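Long-range contacts in outer membrane porin protein 32 (Delftia acidovorans, PDB 2FGQ), which forms trimeric, anion-selective channels across the bacterial outer membrane and binds malate inside the pore: residues V216-G221 and G244-V249; S103-S108 and K256-L261. All coordinates share one frame; numbering follows the deposited sequence.

Interaction 1 (V216-G221 and G244-V249); sequences VAKLSG and GASAPV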
ATOM      1  N   VAL A 216      -8.733  36.977  20.213  1.00 25.53           N
ATOM      2  CA  VAL A 216      -8.712  36.442  21.572  1.00 25.61           C
ATOM      3  C   VAL A 216      -9.529  35.141  21.708  1.00 23.38           C
ATOM      4  O   VAL A 216      -9.298  34.363  22.611  1.00 22.42           O
ATOM      5  CB  VAL A 216      -9.200  37.482  22.612  1.00 26.30           C
ATOM      6  CG1 VAL A 216      -8.386  38.789  22.500  1.00 30.06           C
ATOM      7  CG2 VAL A 216     -10.693  37.757  22.490  1.00 28.08           C
ATOM      8  N   ALA A 217     -10.483  34.925  20.800  1.00 22.10           N
ATOM      9  CA  ALA A 217     -11.291  33.698  20.787  1.00 20.50           C
ATOM     10  C   ALA A 217     -11.981  33.586  19.444  1.00 19.78           C
ATOM     11  O   ALA A 217     -12.081  34.572  18.702  1.00 20.41           O
ATOM     12  CB  ALA A 217     -12.320  33.710  21.891  1.00 21.15           C
ATOM     13  N   LYS A 218     -12.461  32.388  19.130  1.00 17.83           N
ATOM     14  CA  LYS A 218     -13.218  32.148  17.896  1.00 17.54           C
ATOM     15  C   LYS A 218     -14.517  31.436  18.276  1.00 15.89           C
ATOM     16  O   LYS A 218     -14.514  30.552  19.130  1.00 16.64           O
ATOM     17  CB  LYS A 218     -12.381  31.299  16.944  1.00 17.80           C
ATOM     18  CG  LYS A 218     -13.083  30.863  15.683  1.00 20.07           C
ATOM     19  CD  LYS A 218     -12.114  30.182  14.699  1.00 22.01           C
ATOM     20  CE  LYS A 218     -12.806  29.920  13.383  1.00 25.25           C
ATOM     21  NZ  LYS A 218     -11.938  29.112  12.431  1.00 25.47           N
ATOM     22  N   LEU A 219     -15.607  31.841  17.658  1.00 15.85           N
ATOM     23  CA  LEU A 219     -16.901  31.205  17.835  1.00 16.45           C
ATOM     24  C   LEU A 219     -17.295  30.587  16.499  1.00 16.69           C
ATOM     25  O   LEU A 219     -17.133  31.208  15.453  1.00 16.48           O
ATOM     26  CB  LEU A 219     -17.925  32.273  18.226  1.00 18.26           C
ATOM     27  CG  LEU A 219     -19.333  31.802  18.555  1.00 22.40           C
ATOM     28  CD1 LEU A 219     -19.403  30.943  19.847  1.00 25.41           C
ATOM     29  CD2 LEU A 219     -20.218  33.069  18.648  1.00 27.42           C
ATOM     30  N   SER A 220     -17.855  29.383  16.548  1.00 15.70           N
ATOM     31  CA  SER A 220     -18.181  28.657  15.325  1.00 16.64           C
ATOM     32  C   SER A 220     -19.453  27.834  15.534  1.00 17.22           C
ATOM     33  O   SER A 220     -19.660  27.310  16.592  1.00 16.90           O
ATOM     34  CB  SER A 220     -17.009  27.735  14.989  1.00 17.87           C
ATOM     35  OG  SER A 220     -17.145  27.251  13.660  1.00 19.46           O
ATOM     36  N   GLY A 221     -20.312  27.777  14.528  1.00 18.63           N
ATOM     37  CA  GLY A 221     -21.545  27.018  14.572  1.00 19.17           C
ATOM     38  C   GLY A 221     -21.865  26.339  13.235  1.00 19.56           C
ATOM     39  O   GLY A 221     -21.427  26.765  12.155  1.00 20.37           O
ATOM     40  N   GLY A 244     -19.380  25.900  19.050  1.00 14.01           N
ATOM     41  CA  GLY A 244     -18.113  25.803  19.740  1.00 14.58           C
ATOM     42  C   GLY A 244     -17.358  27.097  19.828  1.00 14.35           C
ATOM     43  O   GLY A 244     -17.616  28.067  19.104  1.00 14.86           O
ATOM     44  N   ALA A 245     -16.383  27.090  20.720  1.00 14.80           N
ATOM     45  CA  ALA A 245     -15.474  28.208  20.880  1.00 15.86           C
ATOM     46  C   ALA A 245     -14.066  27.703  21.125  1.00 16.52           C
ATOM     47  O   ALA A 245     -13.870  26.645  21.717  1.00 16.81           O
ATOM     48  CB  ALA A 245     -15.897  29.077  22.016  1.00 17.21           C
ATOM     49  N   SER A 246     -13.097  28.476  20.680  1.00 16.67           N
ATOM     50  CA  SER A 246     -11.704  28.192  20.969  1.00 16.60           C
ATOM     51  C   SER A 246     -11.018  29.492  21.361  1.00 17.50           C
ATOM     52  O   SER A 246     -11.512  30.575  21.072  1.00 17.93           O
ATOM     53  CB  SER A 246     -10.976  27.591  19.773  1.00 17.45           C
ATOM     54  OG  SER A 246     -11.013  28.444  18.644  1.00 18.75           O
ATOM     55  N   ALA A 247      -9.885  29.360  22.030  1.00 17.42           N
ATOM     56  CA  ALA A 247      -9.096  30.520  22.430  1.00 17.99           C
ATOM     57  C   ALA A 247      -7.633  30.138  22.615  1.00 18.91           C
ATOM     58  O   ALA A 247      -7.359  29.113  23.231  1.00 17.19           O
ATOM     59  CB  ALA A 247      -9.630  31.056  23.735  1.00 17.95           C
ATOM     60  N   PRO A 248      -6.710  30.988  22.177  1.00 20.34           N
ATOM     61  CA  PRO A 248      -5.306  30.828  22.581  1.00 21.86           C
ATOM     62  C   PRO A 248      -5.153  31.018  24.085  1.00 22.59           C
ATOM     63  O   PRO A 248      -5.864  31.849  24.700  1.00 22.76           O
ATOM     64  CB  PRO A 248      -4.548  31.915  21.772  1.00 22.18           C
ATOM     65  CG  PRO A 248      -5.570  32.714  21.056  1.00 23.36           C
ATOM     66  CD  PRO A 248      -6.910  32.145  21.290  1.00 21.04           C
ATOM     67  N   VAL A 249      -4.264  30.207  24.659  1.00 23.68           N
ATOM     68  CA  VAL A 249      -3.889  30.251  26.060  1.00 25.69           C
ATOM     69  C   VAL A 249      -2.374  30.357  26.110  1.00 26.98           C
ATOM     70  O   VAL A 249      -1.661  29.467  25.684  1.00 25.14           O
ATOM     71  CB  VAL A 249      -4.334  28.997  26.820  1.00 26.43           C
ATOM     72  CG1 VAL A 249      -3.869  29.050  28.275  1.00 27.92           C
ATOM     73  CG2 VAL A 249      -5.829  28.831  26.763  1.00 30.28           C
TER
HETATM   74  O   HOH W   1      -7.085  34.183  24.310  1.00 30.41           O
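Lys218 and Ser246 form an antiparallel hydrogen-bonded pair near the open ends of a beta hairpin. Its strands, 218-230 and 235-249, are neighbours in the 16-stranded porin barrel. Lys218 N donates to Ser246 O at 2.8 Å, and Ser246 N returns a bond to Lys218 O. Ser220 and Gly244 repeat the pattern, with Gly244 N 2.8 Å from Ser220 O. Between these two rungs, Leu219 faces Ala245 in a non-hydrogen-bonded pair.

The Leu219 side chain works back towards the partner strand. Its CB is 4.3 Å from Gly244 O. CG stands anti to the backbone N (chi1 -176°) and comes to 4.1 Å from Gly244 O. The second torsion (chi2 67°) brings the CD1 branch to 3.5 Å from Gly244 O, while CD2 stays farther off, 5.7 Å from Gly244 O. Leu219 and Ala245 share the surface side of the sheet, where apolar groups would suit lipid.

Lys218, Ser220 and Ser246 occupy the other side. There Lys218 CB rests 3.6 Å from Ser246 OG, and the extended lysine chain then leads away. Ser220 OG has its partner elsewhere, bonded to Tyr104 O of the loop folded into the barrel.

The bonding changes at Pro248, which has no N-H to give. A water donates to Val216 O at 2.8 Å and to Pro248 O, joining the two chains. The contact is therefore held mainly by backbone hydrogen bonds, and its side chains split into an apolar outer side and a polar inner one.

Interaction 2 (S103-S108 and K256-L261); sequences SYDLFS and KLQYAL. With SO4 (sulfate ion), chain F.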
ATOM      1  N   SER A 103     -14.771  22.779   8.007  1.00 15.56           N
ATOM      2  CA  SER A 103     -13.898  23.831   8.546  1.00 18.22           C
ATOM      3  C   SER A 103     -14.486  24.538   9.800  1.00 17.06           C
ATOM      4  O   SER A 103     -13.733  25.143  10.573  1.00 20.41           O
ATOM      5  CB  SER A 103     -13.546  24.855   7.459  1.00 19.16           C
ATOM      6  OG  SER A 103     -14.656  25.749   7.254  1.00 24.95           O
ATOM      7  N   TYR A 104     -15.791  24.427  10.031  1.00 15.44           N
ATOM      8  CA  TYR A 104     -16.459  25.029  11.188  1.00 15.41           C
ATOM      9  C   TYR A 104     -16.397  24.174  12.466  1.00 15.24           C
ATOM     10  O   TYR A 104     -16.750  24.625  13.546  1.00 17.42           O
ATOM     11  CB  TYR A 104     -17.916  25.369  10.841  1.00 13.81           C
ATOM     12  CG  TYR A 104     -17.980  26.350   9.721  1.00 13.81           C
ATOM     13  CD1 TYR A 104     -17.704  27.684   9.950  1.00 14.77           C
ATOM     14  CD2 TYR A 104     -18.245  25.941   8.419  1.00 13.82           C
ATOM     15  CE1 TYR A 104     -17.683  28.572   8.932  1.00 14.74           C
ATOM     16  CE2 TYR A 104     -18.264  26.827   7.389  1.00 14.04           C
ATOM     17  CZ  TYR A 104     -17.964  28.160   7.634  1.00 15.39           C
ATOM     18  OH  TYR A 104     -17.970  29.075   6.593  1.00 15.38           O
ATOM     19  N   ASP A 105     -15.943  22.933  12.328  1.00 15.57           N
ATOM     20  CA  ASP A 105     -15.745  22.047  13.450  1.00 16.42           C
ATOM     21  C   ASP A 105     -14.394  22.352  14.092  1.00 17.19           C
ATOM     22  O   ASP A 105     -13.356  22.231  13.450  1.00 18.53           O
ATOM     23  CB  ASP A 105     -15.730  20.628  12.889  1.00 16.10           C
ATOM     24  CG  ASP A 105     -15.715  19.548  13.925  1.00 17.27           C
ATOM     25  OD1 ASP A 105     -15.621  19.763  15.141  1.00 17.61           O
ATOM     26  OD2 ASP A 105     -15.823  18.361  13.525  1.00 18.92           O
ATOM     27  N   LEU A 106     -14.398  22.724  15.361  1.00 17.08           N
ATOM     28  CA  LEU A 106     -13.157  23.091  16.024  1.00 18.26           C
ATOM     29  C   LEU A 106     -12.206  21.941  16.282  1.00 18.79           C
ATOM     30  O   LEU A 106     -11.020  22.167  16.560  1.00 19.04           O
ATOM     31  CB  LEU A 106     -13.499  23.781  17.332  1.00 18.86           C
ATOM     32  CG  LEU A 106     -13.657  25.301  17.341  1.00 26.15           C
ATOM     33  CD1 LEU A 106     -13.900  25.935  16.028  1.00 27.95           C
ATOM     34  CD2 LEU A 106     -14.668  25.650  18.372  1.00 29.05           C
ATOM     35  N   PHE A 107     -12.737  20.721  16.166  1.00 18.08           N
ATOM     36  CA  PHE A 107     -11.975  19.487  16.357  1.00 18.70           C
ATOM     37  C   PHE A 107     -11.673  18.828  15.028  1.00 21.69           C
ATOM     38  O   PHE A 107     -11.150  17.721  14.992  1.00 22.60           O
ATOM     39  CB  PHE A 107     -12.748  18.549  17.274  1.00 17.49           C
ATOM     40  CG  PHE A 107     -12.732  18.999  18.686  1.00 15.15           C
ATOM     41  CD1 PHE A 107     -11.653  18.684  19.497  1.00 15.35           C
ATOM     42  CD2 PHE A 107     -13.745  19.766  19.190  1.00 14.11           C
ATOM     43  CE1 PHE A 107     -11.639  19.111  20.799  1.00 16.36           C
ATOM     44  CE2 PHE A 107     -13.708  20.223  20.507  1.00 14.53           C
ATOM     45  CZ  PHE A 107     -12.663  19.900  21.294  1.00 15.53           C
ATOM     46  N   SER A 108     -11.988  19.527  13.947  1.00 23.04           N
ATOM     47  CA  SER A 108     -11.432  19.188  12.609  1.00 25.07           C
ATOM     48  C   SER A 108     -11.842  17.808  12.133  1.00 23.39           C
ATOM     49  O   SER A 108     -11.052  17.110  11.452  1.00 22.93           O
ATOM     50  CB  SER A 108      -9.915  19.286  12.608  1.00 26.03           C
ATOM     51  OG  SER A 108      -9.457  20.476  13.221  1.00 32.40           O
ATOM     52  N   LYS A 256     -10.353  24.458  23.515  1.00 13.72           N
ATOM     53  CA  LYS A 256     -11.520  24.320  22.646  1.00 15.27           C
ATOM     54  C   LYS A 256     -12.669  23.667  23.399  1.00 14.58           C
ATOM     55  O   LYS A 256     -12.478  22.730  24.161  1.00 15.66           O
ATOM     56  CB  LYS A 256     -11.215  23.430  21.416  1.00 16.28           C
ATOM     57  CG  LYS A 256     -10.026  23.774  20.585  1.00 21.08           C
ATOM     58  CD  LYS A 256      -9.715  22.575  19.675  1.00 24.40           C
ATOM     59  CE  LYS A 256      -8.443  22.705  18.992  1.00 27.75           C
ATOM     60  NZ  LYS A 256      -8.372  21.642  17.946  1.00 27.18           N
ATOM     61  N   LEU A 257     -13.886  24.148  23.150  1.00 14.61           N
ATOM     62  CA  LEU A 257     -15.086  23.616  23.751  1.00 14.65           C
ATOM     63  C   LEU A 257     -16.179  23.570  22.688  1.00 13.90           C
ATOM     64  O   LEU A 257     -16.420  24.565  22.010  1.00 15.08           O
ATOM     65  CB  LEU A 257     -15.509  24.554  24.881  1.00 15.34           C
ATOM     66  CG  LEU A 257     -16.273  24.194  26.138  1.00 22.88           C
ATOM     67  CD1 LEU A 257     -17.328  25.238  26.594  1.00 24.03           C
ATOM     68  CD2 LEU A 257     -16.679  22.803  26.380  1.00 22.80           C
ATOM     69  N   GLN A 258     -16.828  22.420  22.551  1.00 12.77           N
ATOM     70  CA  GLN A 258     -17.861  22.267  21.534  1.00 13.28           C
ATOM     71  C   GLN A 258     -19.017  21.467  22.071  1.00 13.69           C
ATOM     72  O   GLN A 258     -18.829  20.470  22.769  1.00 14.48           O
ATOM     73  CB  GLN A 258     -17.277  21.586  20.314  1.00 15.11           C
ATOM     74  CG  GLN A 258     -18.112  21.720  19.057  1.00 16.78           C
ATOM     75  CD  GLN A 258     -17.282  21.369  17.809  1.00 18.92           C
ATOM     76  OE1 GLN A 258     -17.366  20.239  17.289  1.00 20.72           O
ATOM     77  NE2 GLN A 258     -16.500  22.320  17.337  1.00 17.53           N
ATOM     78  N   TYR A 259     -20.216  21.938  21.754  1.00 13.92           N
ATOM     79  CA  TYR A 259     -21.459  21.261  22.086  1.00 14.35           C
ATOM     80  C   TYR A 259     -22.155  20.849  20.806  1.00 13.84           C
ATOM     81  O   TYR A 259     -22.192  21.624  19.855  1.00 14.66           O
ATOM     82  CB  TYR A 259     -22.391  22.227  22.890  1.00 14.46           C
ATOM     83  CG  TYR A 259     -23.779  21.653  23.088  1.00 20.47           C
ATOM     84  CD1 TYR A 259     -24.046  20.762  24.105  1.00 26.68           C
ATOM     85  CD2 TYR A 259     -24.812  21.954  22.186  1.00 26.19           C
ATOM     86  CE1 TYR A 259     -25.314  20.191  24.246  1.00 29.40           C
ATOM     87  CE2 TYR A 259     -26.081  21.413  22.331  1.00 30.02           C
ATOM     88  CZ  TYR A 259     -26.321  20.523  23.358  1.00 29.85           C
ATOM     89  OH  TYR A 259     -27.579  19.965  23.507  1.00 35.39           O
ATOM     90  N   ALA A 260     -22.723  19.650  20.763  1.00 13.42           N
ATOM     91  CA  ALA A 260     -23.478  19.197  19.609  1.00 13.86           C
ATOM     92  C   ALA A 260     -24.728  18.440  20.050  1.00 13.83           C
ATOM     93  O   ALA A 260     -24.810  17.875  21.145  1.00 14.71           O
ATOM     94  CB  ALA A 260     -22.622  18.306  18.705  1.00 13.64           C
ATOM     95  N   LEU A 261     -25.720  18.491  19.182  1.00 13.66           N
ATOM     96  CA  LEU A 261     -26.965  17.781  19.365  1.00 14.30           C
ATOM     97  C   LEU A 261     -27.319  17.068  18.050  1.00 13.57           C
ATOM     98  O   LEU A 261     -27.268  17.682  16.975  1.00 13.72           O
ATOM     99  CB  LEU A 261     -28.053  18.813  19.714  1.00 15.03           C
ATOM    100  CG  LEU A 261     -29.482  18.298  19.946  1.00 20.25           C
ATOM    101  CD1 LEU A 261     -30.222  17.994  18.748  1.00 26.20           C
ATOM    102  CD2 LEU A 261     -29.586  17.173  20.875  1.00 24.99           C
TER
HETATM  103  S   SO4 F 600      -5.428  22.683  16.056  1.00 44.17           S
HETATM  104  O1  SO4 F 600      -4.087  22.940  16.598  1.00 40.63           O
HETATM  105  O2  SO4 F 600      -6.444  23.292  16.927  1.00 40.54           O
HETATM  106  O3  SO4 F 600      -5.526  23.313  14.733  1.00 44.39           O
HETATM  107  O4  SO4 F 600      -5.667  21.240  15.932  1.00 40.16           O
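Asp105 and Gln258 meet where the constriction loop of the porin, folded into the barrel, lies against the wall strand 253-264. The Asp105 and Gln258 side chains cross at about a right angle, and their carboxylate and amide planes are 44° apart. Asp105 OD1 accepts from Phe107 N at 3.2 Å, which makes an Asx turn. Its OD2 accepts from Ala109 N and Phe115 N, so the carboxylate ties the loop to itself.

Leu106 points its CB toward the strand and packs beside the end of Gln258. Its CD2 is 4.2 Å from Leu257 O. Its carbonyl oxygen accepts from Lys256 NZ at 3.0 Å, with the donor in the carbonyl plane. The extended lysine chain carries the ammonium group this far, and NZ also bonds O2 of a sulfate ion, probably from the crystallisation liquor, at 2.7 Å. Arg329 binds the same sulfate. An alanine at Lys256 would probably leave Leu106 O without its charged donor and the sulfate with a weaker hold.

The Phe107 and Lys256 side chains run antiparallel alongside each other. Lys256 CD sits over one ring face, offset toward the rim, and Lys256 CB is 3.8 Å from Phe107 CZ. At the ring edge, in its plane, Gln258 CB is 3.8 Å from Phe107 CE2. A type I beta turn runs from Asp105 to Ser108, with Ser108 N bonding Asp105 O at 3.1 Å.

Interaction 1 is a surface contact within the barrel wall; interaction 2 is partly buried and its centre lies nearer the centre of the chain, about 11 Å against about 19 Å. The first joins neighbouring strands through a regular backbone ladder. The second fixes a loop to the wall through side chains: a lysine-to-carbonyl bond, ring packing and a carboxylate beside an amide. They touch directly. Ala245 N bonds Leu257 O, since strands 235-249 and 253-264 are adjacent in the same sheet. Leu106 CD2 packs on Gly244 and Ala245, and the Ser220-Tyr104 bond links the two contacts. Along the chain, interaction 1 is nested inside the span closed by interaction 2.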